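Local coordinates for protein putative tagatose-6-phosphate ketose/aldose isomerase (Escherichia coli, PDB 3C3J) that is of unknown function but carries two SIS domains of parallel alpha/beta fold in one chain, at residues W15-I20 with D167-T173; N53-T59 with H103-S109; K269-E275 with D302-M306; F281-H285 with H332-Q338. All coordinates share one frame; numbering follows the deposited sequence.

Following the chain from the N terminus, contact 1 comes first: the loop before helix 174-187 comes back onto helix 15-21 and closes a long loop that takes in most of the first SIS domain. Contact 2 lies within that loop and pairs two neighbouring strands of the first parallel sheet. The second SIS domain follows in series, and there contacts 3 and 4 cross, their segments alternating along the chain. Contact 3 joins the loops leading into strands 276-281 and 307-312; contact 4 ties the loop leaving strand 276-281 to the start of helix 335-356. Contacts 2 and 3, centres about 41 Å apart, lie on opposite sides of the chain's centre; both touch the second subunit.

Contact 1 of 4, residues W15-I20 with D167-T173; sequences WTEEEI and DRGFAMT
E19 reaches out of helix 15-21 and takes two successive backbone N-H groups, those of R168 and G169, in its carboxylate. OE1 offers its syn lone pair to G169 N at 3.0 Å, whereas R168 N meets OE2 at 2.7 Å from above the carboxylate plane, 38° out of it. With CG beside the backbone N (chi1 -72°) and the chain extended beyond, the acid spans the gap to the loop. A water gives E19 OE1 a further bond; it also donates to A171 O and accepts from T173 OG1. R168 turns its aliphatic stem to the indole of W15: CD sits 3.4 Å from the centroid of the six-membered ring, over the face, and CZ follows at 5.0 Å in a cation-pi contact, the guanidinium tilted 40° to the ring. On the other flank T173 puts OG1 3.3 Å from E19 CB, while its CG2 packs on I20 CG1 at 3.9 Å. T16 OG1, bonded to D362, shares a second water with A171 N. One carboxylate thus accepts two consecutive peptide N-H groups, and the N-terminal helix holds the loop leading to T173, at the N-cap position of helix 174-187 in the first SIS domain.

Contact 2 of 4, residues N53-T59 with H103-S109; sequences NLRIILT and HPLLLIS
I108 pushes CD1 between I56 and L58, 3.3 Å from I56 CG2 and 3.4 Å from L58 CD1, both tighter than ordinary van der Waals contact. On the opposite face of the sheet, I57 meets two leucines: its CG1 touches L105 CD1 and its CG2 touches L107 CD1, each at 3.8 Å. Both leucines hold CG anti to the backbone N (chi1 173° in L105), which swings their tips towards the other strand. Between these two faces runs the backbone pairing of parallel strands 55-59 and 105-109, at 16° to each other. They are adjacent members of a five-stranded parallel sheet with strand order 2-1-3-4-5, the Rossmann-like core of the SIS fold, with strand 82-85 beyond the first and strand 133-139 beyond the second. Five N-H...O bonds join them, from R55 N to P104 O at 3.0 Å as far as T59 N to I108 O. Towards the N-terminal end, the guanidinium of R55 lies flat on the H103 imidazole, centres 3.6 Å apart and planes 7° apart. Its NH1 also donates to N53 O, which helps fix its rotation, while R55 also packs on N82 of the second subunit.

Contact 3 of 4, residues K269-E275 with D302-M306; sequences KSLVDDE and DNQAM
Two loops that feed adjacent strands of the second SIS domain's parallel sheet, 276-281 and 307-312, pack together where V272 meets Q304 and A305. V272 CG1 lies 3.5 Å from Q304 CG, the two side chains crossing at about a right angle, and the same methyl reaches A305 CB at 3.7 Å. One flank is electrostatic. K269, stretched out fully from a CG that stands anti to its backbone N (chi1 -163°), brings NZ 2.7 Å from D302 OD2 in a salt bridge on the syn lone pair. E298, one turn back on helix 288-302, is a second anionic partner of that ammonium, so the lysine links the loop to the end of the helix. The main chains touch through CA-H...O contacts: A305 CA points at D273 O at 3.3 Å, and D274 CA approaches Q304 O. Here the loop 269-275 is shaped by an Asx turn, in which D273 OD1 accepts E275 N at 2.8 Å from above the carboxylate plane; the same oxygen is bonded to T276 OG1. Beyond it, M306, a selenomethionine, bends at chi3 (-85°) and folds back along D274, with its CB and its terminal CE each 3.4 Å from D274 O.

Contact 4 of 4, residues F281-H285 with H332-Q338; sequences FVSSH and HFIDVEQ
The H332 imidazole meets S284 edge-on: NE2 donates to S284 O at 3.1 Å, with the oxygen almost in the ring plane but the donor 51° out of the carbonyl plane. The second flat group, the D335 carboxylate, is held through both oxygens by two successive residues of the other segment. OD1 receives S284 N at 3.0 Å and OD2 receives S283 OG at 2.6 Å, each on a syn lone pair. S283 OG also accepts H285 N, completing an ST turn, so this hydroxyl both gives and takes. S284 adds its own hydroxyl: OG, set between the backbone N and the carbonyl carbon (chi1 63°), donates to F333 O at 2.6 Å. These bonds fasten the turn after strand 276-281 to the start of helix 335-356, where I334 sits at the N-cap position and its N is bonded by E337 OE1 at 3.1 Å. Towards helix 288-302, S283 N is bonded to D292, and H285 ND1 caps Y287 N. The donor direction is thus set for H332 NE2 and both serine hydroxyls, and the charge on D335 is probably steadied by S283 OG, S284 N and the helix start.

Contact 1 of 4, residues W15-I20 with D167-T173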
# COMPACT_ATOMS: atom_id res chain seq x y z
N TRP A 15 -28.42 -5.76 -8.64
CA TRP A 15 -27.42 -6.48 -9.42
C TRP A 15 -26.27 -6.92 -8.52
O TRP A 15 -25.69 -7.97 -8.74
CB TRP A 15 -26.86 -5.60 -10.54
CG TRP A 15 -27.84 -5.27 -11.61
CD1 TRP A 15 -28.28 -4.02 -11.99
CD2 TRP A 15 -28.50 -6.20 -12.46
NE1 TRP A 15 -29.18 -4.13 -13.02
CE2 TRP A 15 -29.33 -5.46 -13.33
CE3 TRP A 15 -28.46 -7.59 -12.58
CZ2 TRP A 15 -30.13 -6.07 -14.30
CZ3 TRP A 15 -29.26 -8.20 -13.56
CH2 TRP A 15 -30.07 -7.43 -14.40
N THR A 16 -25.93 -6.09 -7.52
CA THR A 16 -24.80 -6.37 -6.64
C THR A 16 -25.05 -7.67 -5.87
O THR A 16 -24.17 -8.52 -5.79
CB THR A 16 -24.46 -5.16 -5.72
OG1 THR A 16 -24.23 -3.99 -6.54
CG2 THR A 16 -23.19 -5.42 -4.89
N GLU A 17 -26.27 -7.85 -5.35
CA GLU A 17 -26.59 -9.08 -4.64
C GLU A 17 -26.52 -10.29 -5.56
O GLU A 17 -25.98 -11.33 -5.16
CB GLU A 17 -27.96 -9.03 -3.97
CG GLU A 17 -28.25 -10.33 -3.24
CD GLU A 17 -29.60 -10.38 -2.56
OE1 GLU A 17 -30.43 -9.46 -2.79
OE2 GLU A 17 -29.82 -11.35 -1.82
N GLU A 18 -27.08 -10.16 -6.76
CA GLU A 18 -27.02 -11.22 -7.77
C GLU A 18 -25.58 -11.63 -8.06
O GLU A 18 -25.26 -12.81 -8.16
CB GLU A 18 -27.69 -10.74 -9.05
CG GLU A 18 -27.98 -11.85 -10.08
CD GLU A 18 -26.82 -12.18 -11.01
OE1 GLU A 18 -26.09 -11.26 -11.40
OE2 GLU A 18 -26.66 -13.38 -11.37
N GLU A 19 -24.72 -10.62 -8.18
CA GLU A 19 -23.32 -10.80 -8.52
C GLU A 19 -22.53 -11.42 -7.35
O GLU A 19 -21.62 -12.23 -7.56
CB GLU A 19 -22.75 -9.45 -9.03
CG GLU A 19 -23.34 -9.17 -10.44
CD GLU A 19 -23.39 -7.73 -10.90
OE1 GLU A 19 -22.88 -6.80 -10.19
OE2 GLU A 19 -23.97 -7.55 -12.01
N ILE A 20 -22.89 -11.06 -6.14
CA ILE A 20 -22.29 -11.70 -4.97
C ILE A 20 -22.67 -13.17 -4.93
O ILE A 20 -21.81 -14.05 -4.80
CB ILE A 20 -22.70 -11.03 -3.64
CG1 ILE A 20 -22.11 -9.63 -3.55
CG2 ILE A 20 -22.25 -11.89 -2.46
CD1 ILE A 20 -22.78 -8.75 -2.48
N ASP A 167 -19.69 -7.53 -14.17
CA ASP A 167 -20.60 -7.01 -13.15
C ASP A 167 -21.28 -5.72 -13.60
O ASP A 167 -20.60 -4.79 -14.10
CB ASP A 167 -19.86 -6.74 -11.83
CG ASP A 167 -19.36 -8.00 -11.13
OD1 ASP A 167 -20.01 -9.08 -11.22
OD2 ASP A 167 -18.32 -7.89 -10.44
N ARG A 168 -22.60 -5.68 -13.45
CA ARG A 168 -23.41 -4.49 -13.72
C ARG A 168 -23.34 -3.49 -12.55
O ARG A 168 -23.40 -2.28 -12.76
CB ARG A 168 -24.87 -4.86 -13.96
CG ARG A 168 -25.13 -5.65 -15.23
CD ARG A 168 -26.61 -5.95 -15.38
NE ARG A 168 -26.89 -6.82 -16.50
CZ ARG A 168 -26.93 -6.43 -17.77
NH1 ARG A 168 -27.20 -7.30 -18.73
NH2 ARG A 168 -26.67 -5.20 -18.10
N GLY A 169 -23.22 -4.00 -11.33
CA GLY A 169 -23.02 -3.16 -10.14
C GLY A 169 -21.78 -2.30 -10.27
O GLY A 169 -20.76 -2.76 -10.82
N PHE A 170 -21.88 -1.05 -9.81
CA PHE A 170 -20.75 -0.13 -9.67
C PHE A 170 -19.54 -0.80 -8.99
O PHE A 170 -18.40 -0.71 -9.47
CB PHE A 170 -21.22 1.07 -8.81
CG PHE A 170 -20.13 2.00 -8.40
CD1 PHE A 170 -19.52 2.80 -9.35
CD2 PHE A 170 -19.72 2.10 -7.08
CE1 PHE A 170 -18.50 3.67 -8.97
CE2 PHE A 170 -18.72 2.96 -6.70
CZ PHE A 170 -18.10 3.75 -7.64
N ALA A 171 -19.81 -1.42 -7.86
CA ALA A 171 -18.81 -2.08 -7.04
C ALA A 171 -18.57 -3.49 -7.59
O ALA A 171 -19.50 -4.29 -7.66
CB ALA A 171 -19.28 -2.13 -5.61
N MSE A 172 -17.32 -3.80 -7.92
CA MSE A 172 -16.95 -5.11 -8.46
C MSE A 172 -17.02 -6.17 -7.37
O MSE A 172 -16.54 -5.95 -6.27
CB MSE A 172 -15.54 -5.08 -9.01
CG MSE A 172 -15.34 -4.22 -10.24
SE MSE A 172 -13.41 -4.13 -10.67
CE MSE A 172 -13.01 -6.02 -11.06
N THR A 173 -17.62 -7.31 -7.68
CA THR A 173 -17.69 -8.45 -6.76
C THR A 173 -17.23 -9.70 -7.52
O THR A 173 -16.05 -10.12 -7.40
CB THR A 173 -19.12 -8.60 -6.15
OG1 THR A 173 -20.10 -8.82 -7.17
CG2 THR A 173 -19.49 -7.34 -5.33
O HOH W 1 -22.48 -1.86 -6.83
O HOH W 2 -21.14 -6.49 -8.20

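Contact 2 of 4, residues N53-T59 with H103-S109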
# COMPACT_ATOMS: atom_id res chain seq x y z
N ASN A 53 15.30 -14.43 -16.24
CA ASN A 53 15.22 -13.02 -15.90
C ASN A 53 13.82 -12.39 -16.10
O ASN A 53 13.68 -11.18 -15.99
CB ASN A 53 16.28 -12.25 -16.71
CG ASN A 53 16.21 -12.52 -18.23
OD1 ASN A 53 15.55 -13.48 -18.70
ND2 ASN A 53 16.91 -11.68 -19.02
N LEU A 54 12.81 -13.21 -16.40
CA LEU A 54 11.45 -12.70 -16.60
C LEU A 54 10.93 -11.99 -15.36
O LEU A 54 11.06 -12.50 -14.24
CB LEU A 54 10.49 -13.84 -16.98
CG LEU A 54 9.02 -13.49 -17.21
CD1 LEU A 54 8.85 -12.70 -18.48
CD2 LEU A 54 8.13 -14.78 -17.21
N ARG A 55 10.37 -10.80 -15.57
CA ARG A 55 9.54 -10.11 -14.57
C ARG A 55 8.08 -10.35 -14.92
O ARG A 55 7.68 -10.29 -16.09
CB ARG A 55 9.83 -8.61 -14.55
CG ARG A 55 10.97 -8.20 -13.65
CD ARG A 55 12.26 -8.94 -13.91
NE ARG A 55 13.30 -8.57 -12.92
CZ ARG A 55 14.46 -9.21 -12.77
NH1 ARG A 55 14.80 -10.23 -13.54
NH2 ARG A 55 15.32 -8.80 -11.83
N ILE A 56 7.26 -10.60 -13.90
CA ILE A 56 5.83 -10.78 -14.11
C ILE A 56 5.15 -9.71 -13.25
O ILE A 56 5.32 -9.69 -12.05
CB ILE A 56 5.33 -12.18 -13.72
CG1 ILE A 56 6.13 -13.30 -14.41
CG2 ILE A 56 3.85 -12.31 -14.03
CD1 ILE A 56 5.74 -14.68 -13.95
N ILE A 57 4.40 -8.82 -13.88
CA ILE A 57 3.71 -7.77 -13.15
C ILE A 57 2.22 -7.99 -13.24
O ILE A 57 1.68 -8.12 -14.33
CB ILE A 57 4.10 -6.36 -13.66
CG1 ILE A 57 5.55 -6.08 -13.32
CG2 ILE A 57 3.18 -5.27 -13.04
CD1 ILE A 57 6.11 -4.74 -13.84
N LEU A 58 1.55 -8.03 -12.09
CA LEU A 58 0.09 -8.05 -12.04
C LEU A 58 -0.39 -6.61 -11.92
O LEU A 58 0.00 -5.89 -11.01
CB LEU A 58 -0.39 -8.86 -10.83
CG LEU A 58 -0.48 -10.36 -11.00
CD1 LEU A 58 0.90 -10.99 -11.28
CD2 LEU A 58 -1.15 -10.98 -9.77
N THR A 59 -1.25 -6.19 -12.84
CA THR A 59 -1.70 -4.80 -12.85
C THR A 59 -3.22 -4.66 -13.03
O THR A 59 -3.84 -5.40 -13.81
CB THR A 59 -0.92 -3.98 -13.92
OG1 THR A 59 -1.11 -2.58 -13.67
CG2 THR A 59 -1.37 -4.35 -15.38
N HIS A 103 14.99 -6.37 -18.86
CA HIS A 103 14.50 -7.73 -18.65
C HIS A 103 13.23 -7.98 -19.46
O HIS A 103 12.49 -7.03 -19.73
CB HIS A 103 14.14 -7.99 -17.18
CG HIS A 103 15.25 -7.72 -16.23
ND1 HIS A 103 16.46 -8.38 -16.29
CD2 HIS A 103 15.33 -6.88 -15.18
CE1 HIS A 103 17.24 -7.94 -15.33
NE2 HIS A 103 16.58 -7.04 -14.62
N PRO A 104 12.94 -9.25 -19.77
CA PRO A 104 11.65 -9.52 -20.37
C PRO A 104 10.55 -9.27 -19.33
O PRO A 104 10.80 -9.30 -18.12
CB PRO A 104 11.71 -11.01 -20.79
CG PRO A 104 13.16 -11.43 -20.62
CD PRO A 104 13.73 -10.49 -19.60
N LEU A 105 9.36 -8.95 -19.82
CA LEU A 105 8.20 -8.72 -18.97
C LEU A 105 6.99 -9.50 -19.46
O LEU A 105 6.69 -9.53 -20.65
CB LEU A 105 7.86 -7.23 -18.98
CG LEU A 105 6.57 -6.77 -18.29
CD1 LEU A 105 6.56 -7.10 -16.80
CD2 LEU A 105 6.33 -5.29 -18.49
N LEU A 106 6.25 -10.08 -18.51
CA LEU A 106 4.93 -10.61 -18.76
C LEU A 106 3.99 -9.75 -17.93
O LEU A 106 4.08 -9.73 -16.70
CB LEU A 106 4.83 -12.07 -18.32
CG LEU A 106 3.42 -12.70 -18.41
CD1 LEU A 106 2.82 -12.57 -19.83
CD2 LEU A 106 3.40 -14.16 -17.90
N LEU A 107 3.11 -9.03 -18.60
CA LEU A 107 2.15 -8.15 -17.93
C LEU A 107 0.80 -8.83 -17.86
O LEU A 107 0.19 -9.14 -18.90
CB LEU A 107 2.02 -6.80 -18.66
CG LEU A 107 1.23 -5.71 -17.94
CD1 LEU A 107 1.93 -5.30 -16.61
CD2 LEU A 107 1.00 -4.50 -18.86
N ILE A 108 0.34 -9.06 -16.63
CA ILE A 108 -0.98 -9.65 -16.39
C ILE A 108 -1.95 -8.50 -16.09
O ILE A 108 -1.85 -7.85 -15.05
CB ILE A 108 -0.94 -10.67 -15.25
CG1 ILE A 108 0.07 -11.77 -15.57
CG2 ILE A 108 -2.34 -11.29 -15.04
CD1 ILE A 108 0.56 -12.46 -14.35
N SER A 109 -2.82 -8.19 -17.04
CA SER A 109 -3.68 -7.00 -16.95
C SER A 109 -5.08 -7.46 -16.57
O SER A 109 -5.71 -8.20 -17.32
CB SER A 109 -3.73 -6.27 -18.30
OG SER A 109 -2.51 -5.56 -18.60
O HOH W 3 17.93 -9.63 -17.74

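Contact 3 of 4, residues K269-E275 with D302-M306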
# COMPACT_ATOMS: atom_id res chain seq x y z
N LYS A 269 -3.51 2.69 14.89
CA LYS A 269 -4.39 2.28 15.98
C LYS A 269 -5.10 3.48 16.63
O LYS A 269 -6.19 3.35 17.19
CB LYS A 269 -3.57 1.54 17.01
CG LYS A 269 -4.39 0.73 17.95
CD LYS A 269 -3.49 0.15 19.04
CE LYS A 269 -4.35 -0.32 20.20
NZ LYS A 269 -3.56 -0.75 21.38
N SER A 270 -4.49 4.65 16.52
CA SER A 270 -5.06 5.87 17.05
C SER A 270 -6.41 6.18 16.44
O SER A 270 -7.21 6.89 17.03
CB SER A 270 -4.12 7.05 16.83
OG SER A 270 -3.88 7.20 15.46
N LEU A 271 -6.68 5.64 15.26
CA LEU A 271 -8.00 5.83 14.68
C LEU A 271 -9.14 5.09 15.42
O LEU A 271 -10.30 5.43 15.26
CB LEU A 271 -7.96 5.54 13.17
CG LEU A 271 -8.05 4.11 12.70
CD1 LEU A 271 -9.51 3.73 12.67
CD2 LEU A 271 -7.36 3.95 11.32
N VAL A 272 -8.81 4.09 16.24
CA VAL A 272 -9.85 3.35 16.93
C VAL A 272 -10.54 4.22 18.00
O VAL A 272 -9.91 4.69 18.94
CB VAL A 272 -9.31 2.06 17.57
CG1 VAL A 272 -10.42 1.32 18.31
CG2 VAL A 272 -8.70 1.14 16.50
N ASP A 273 -11.83 4.45 17.82
CA ASP A 273 -12.63 5.16 18.81
C ASP A 273 -13.89 4.35 19.12
O ASP A 273 -14.06 3.23 18.61
CB ASP A 273 -12.95 6.59 18.35
CG ASP A 273 -13.83 6.66 17.09
OD1 ASP A 273 -14.59 5.72 16.77
OD2 ASP A 273 -13.79 7.70 16.40
N ASP A 274 -14.77 4.90 19.96
CA ASP A 274 -15.95 4.16 20.40
C ASP A 274 -17.09 4.13 19.36
O ASP A 274 -18.18 3.66 19.66
CB ASP A 274 -16.45 4.64 21.78
CG ASP A 274 -17.00 6.06 21.77
OD1 ASP A 274 -17.15 6.66 20.68
OD2 ASP A 274 -17.30 6.58 22.88
N GLU A 275 -16.83 4.64 18.16
CA GLU A 275 -17.72 4.49 17.02
C GLU A 275 -17.05 3.69 15.88
O GLU A 275 -17.49 3.77 14.74
CB GLU A 275 -18.11 5.85 16.50
CG GLU A 275 -18.88 6.69 17.51
CD GLU A 275 -19.14 8.07 16.97
OE1 GLU A 275 -18.18 8.79 16.60
OE2 GLU A 275 -20.33 8.44 16.87
N ASP A 302 -8.06 -3.64 25.20
CA ASP A 302 -8.23 -2.19 25.13
C ASP A 302 -9.68 -1.77 25.34
O ASP A 302 -9.96 -0.75 25.96
CB ASP A 302 -7.82 -1.64 23.75
CG ASP A 302 -6.32 -1.69 23.51
OD1 ASP A 302 -5.55 -1.92 24.48
OD2 ASP A 302 -5.92 -1.48 22.34
N ASN A 303 -10.59 -2.54 24.76
CA ASN A 303 -12.01 -2.28 24.89
C ASN A 303 -12.40 -0.85 24.48
O ASN A 303 -13.23 -0.21 25.12
CB ASN A 303 -12.47 -2.59 26.33
CG ASN A 303 -13.96 -2.63 26.47
OD1 ASN A 303 -14.67 -3.13 25.60
ND2 ASN A 303 -14.45 -2.07 27.56
N GLN A 304 -11.79 -0.33 23.42
CA GLN A 304 -12.10 1.03 23.02
C GLN A 304 -12.95 1.15 21.76
O GLN A 304 -13.68 2.12 21.59
CB GLN A 304 -10.84 1.91 23.00
CG GLN A 304 -10.00 1.88 21.75
CD GLN A 304 -8.53 2.22 22.04
OE1 GLN A 304 -8.11 2.30 23.21
NE2 GLN A 304 -7.73 2.39 20.98
N ALA A 305 -12.87 0.15 20.88
CA ALA A 305 -13.72 0.09 19.70
C ALA A 305 -15.18 -0.14 20.09
O ALA A 305 -15.46 -0.73 21.13
CB ALA A 305 -13.25 -1.02 18.77
N MSE A 306 -16.10 0.33 19.25
CA MSE A 306 -17.51 -0.04 19.39
C MSE A 306 -17.67 -1.54 19.33
O MSE A 306 -18.46 -2.10 20.08
CB MSE A 306 -18.35 0.59 18.28
CG MSE A 306 -19.86 0.29 18.36
SE MSE A 306 -20.90 1.38 17.07
CE MSE A 306 -21.14 3.01 18.15

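Contact 4 of 4, residues F281-H285 with H332-Q338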
# COMPACT_ATOMS: atom_id res chain seq x y z
N PHE A 281 -9.27 -10.38 9.87
CA PHE A 281 -9.19 -11.59 9.06
C PHE A 281 -8.00 -12.45 9.57
O PHE A 281 -6.83 -12.17 9.26
CB PHE A 281 -8.95 -11.25 7.57
CG PHE A 281 -10.04 -10.40 6.91
CD1 PHE A 281 -11.35 -10.34 7.39
CD2 PHE A 281 -9.74 -9.74 5.73
CE1 PHE A 281 -12.30 -9.57 6.75
CE2 PHE A 281 -10.70 -9.00 5.06
CZ PHE A 281 -11.98 -8.93 5.55
N VAL A 282 -8.29 -13.48 10.36
CA VAL A 282 -7.26 -14.27 10.99
C VAL A 282 -6.60 -15.26 10.02
O VAL A 282 -7.28 -16.04 9.34
CB VAL A 282 -7.83 -15.00 12.24
CG1 VAL A 282 -6.74 -15.87 12.93
CG2 VAL A 282 -8.42 -14.00 13.20
N SER A 283 -5.28 -15.24 9.96
CA SER A 283 -4.54 -16.15 9.10
C SER A 283 -4.79 -17.61 9.48
O SER A 283 -5.00 -17.92 10.65
CB SER A 283 -3.03 -15.84 9.13
OG SER A 283 -2.31 -16.72 8.29
N SER A 284 -4.77 -18.48 8.47
CA SER A 284 -4.75 -19.93 8.66
C SER A 284 -3.33 -20.49 8.76
O SER A 284 -3.13 -21.68 9.02
CB SER A 284 -5.47 -20.61 7.49
OG SER A 284 -4.80 -20.35 6.28
N HIS A 285 -2.35 -19.63 8.53
CA HIS A 285 -0.97 -20.05 8.59
C HIS A 285 -0.57 -20.09 10.06
O HIS A 285 -0.77 -19.12 10.80
CB HIS A 285 -0.04 -19.14 7.78
CG HIS A 285 1.34 -19.70 7.61
ND1 HIS A 285 2.25 -19.74 8.64
CD2 HIS A 285 1.95 -20.24 6.53
CE1 HIS A 285 3.38 -20.29 8.20
NE2 HIS A 285 3.22 -20.60 6.93
N HIS A 332 -8.07 -27.68 5.50
CA HIS A 332 -7.18 -26.51 5.74
C HIS A 332 -7.11 -25.72 4.43
O HIS A 332 -6.96 -26.31 3.36
CB HIS A 332 -5.77 -26.95 6.14
CG HIS A 332 -4.84 -25.81 6.36
ND1 HIS A 332 -3.93 -25.40 5.40
CD2 HIS A 332 -4.70 -24.95 7.40
CE1 HIS A 332 -3.26 -24.35 5.86
NE2 HIS A 332 -3.70 -24.06 7.07
N PHE A 333 -7.29 -24.41 4.54
CA PHE A 333 -7.13 -23.48 3.43
C PHE A 333 -5.86 -22.67 3.66
O PHE A 333 -5.55 -22.28 4.79
CB PHE A 333 -8.30 -22.48 3.36
CG PHE A 333 -9.55 -22.97 2.68
CD1 PHE A 333 -9.87 -24.32 2.60
CD2 PHE A 333 -10.48 -22.04 2.18
CE1 PHE A 333 -11.05 -24.74 1.99
CE2 PHE A 333 -11.66 -22.44 1.60
CZ PHE A 333 -11.95 -23.81 1.52
N ILE A 334 -5.14 -22.36 2.59
CA ILE A 334 -4.05 -21.40 2.66
C ILE A 334 -4.63 -19.97 2.56
O ILE A 334 -5.83 -19.80 2.28
CB ILE A 334 -2.99 -21.67 1.58
CG1 ILE A 334 -3.57 -21.55 0.17
CG2 ILE A 334 -2.33 -23.07 1.79
CD1 ILE A 334 -2.50 -21.71 -0.96
N ASP A 335 -3.82 -18.96 2.82
CA ASP A 335 -4.39 -17.62 2.94
C ASP A 335 -4.99 -17.08 1.65
O ASP A 335 -5.99 -16.38 1.69
CB ASP A 335 -3.43 -16.63 3.59
CG ASP A 335 -3.43 -16.72 5.12
OD1 ASP A 335 -4.39 -17.28 5.71
OD2 ASP A 335 -2.46 -16.22 5.75
N VAL A 336 -4.41 -17.42 0.50
CA VAL A 336 -4.99 -16.94 -0.75
C VAL A 336 -6.38 -17.58 -1.01
O VAL A 336 -7.22 -16.97 -1.67
CB VAL A 336 -4.05 -17.11 -1.98
CG1 VAL A 336 -2.78 -16.20 -1.86
CG2 VAL A 336 -3.69 -18.63 -2.23
N GLU A 337 -6.59 -18.80 -0.51
CA GLU A 337 -7.92 -19.44 -0.52
C GLU A 337 -8.89 -18.78 0.44
O GLU A 337 -10.03 -18.50 0.07
CB GLU A 337 -7.82 -20.93 -0.24
CG GLU A 337 -7.08 -21.68 -1.38
CD GLU A 337 -6.89 -23.17 -1.07
OE1 GLU A 337 -6.64 -23.47 0.12
OE2 GLU A 337 -6.96 -24.00 -2.01
N GLN A 338 -8.42 -18.52 1.67
CA GLN A 338 -9.19 -17.78 2.68
C GLN A 338 -9.69 -16.40 2.26
O GLN A 338 -10.74 -15.96 2.73
CB GLN A 338 -8.33 -17.53 3.93
CG GLN A 338 -8.11 -18.73 4.82
CD GLN A 338 -8.00 -18.32 6.29
OE1 GLN A 338 -7.14 -17.49 6.69
NE2 GLN A 338 -8.87 -18.87 7.08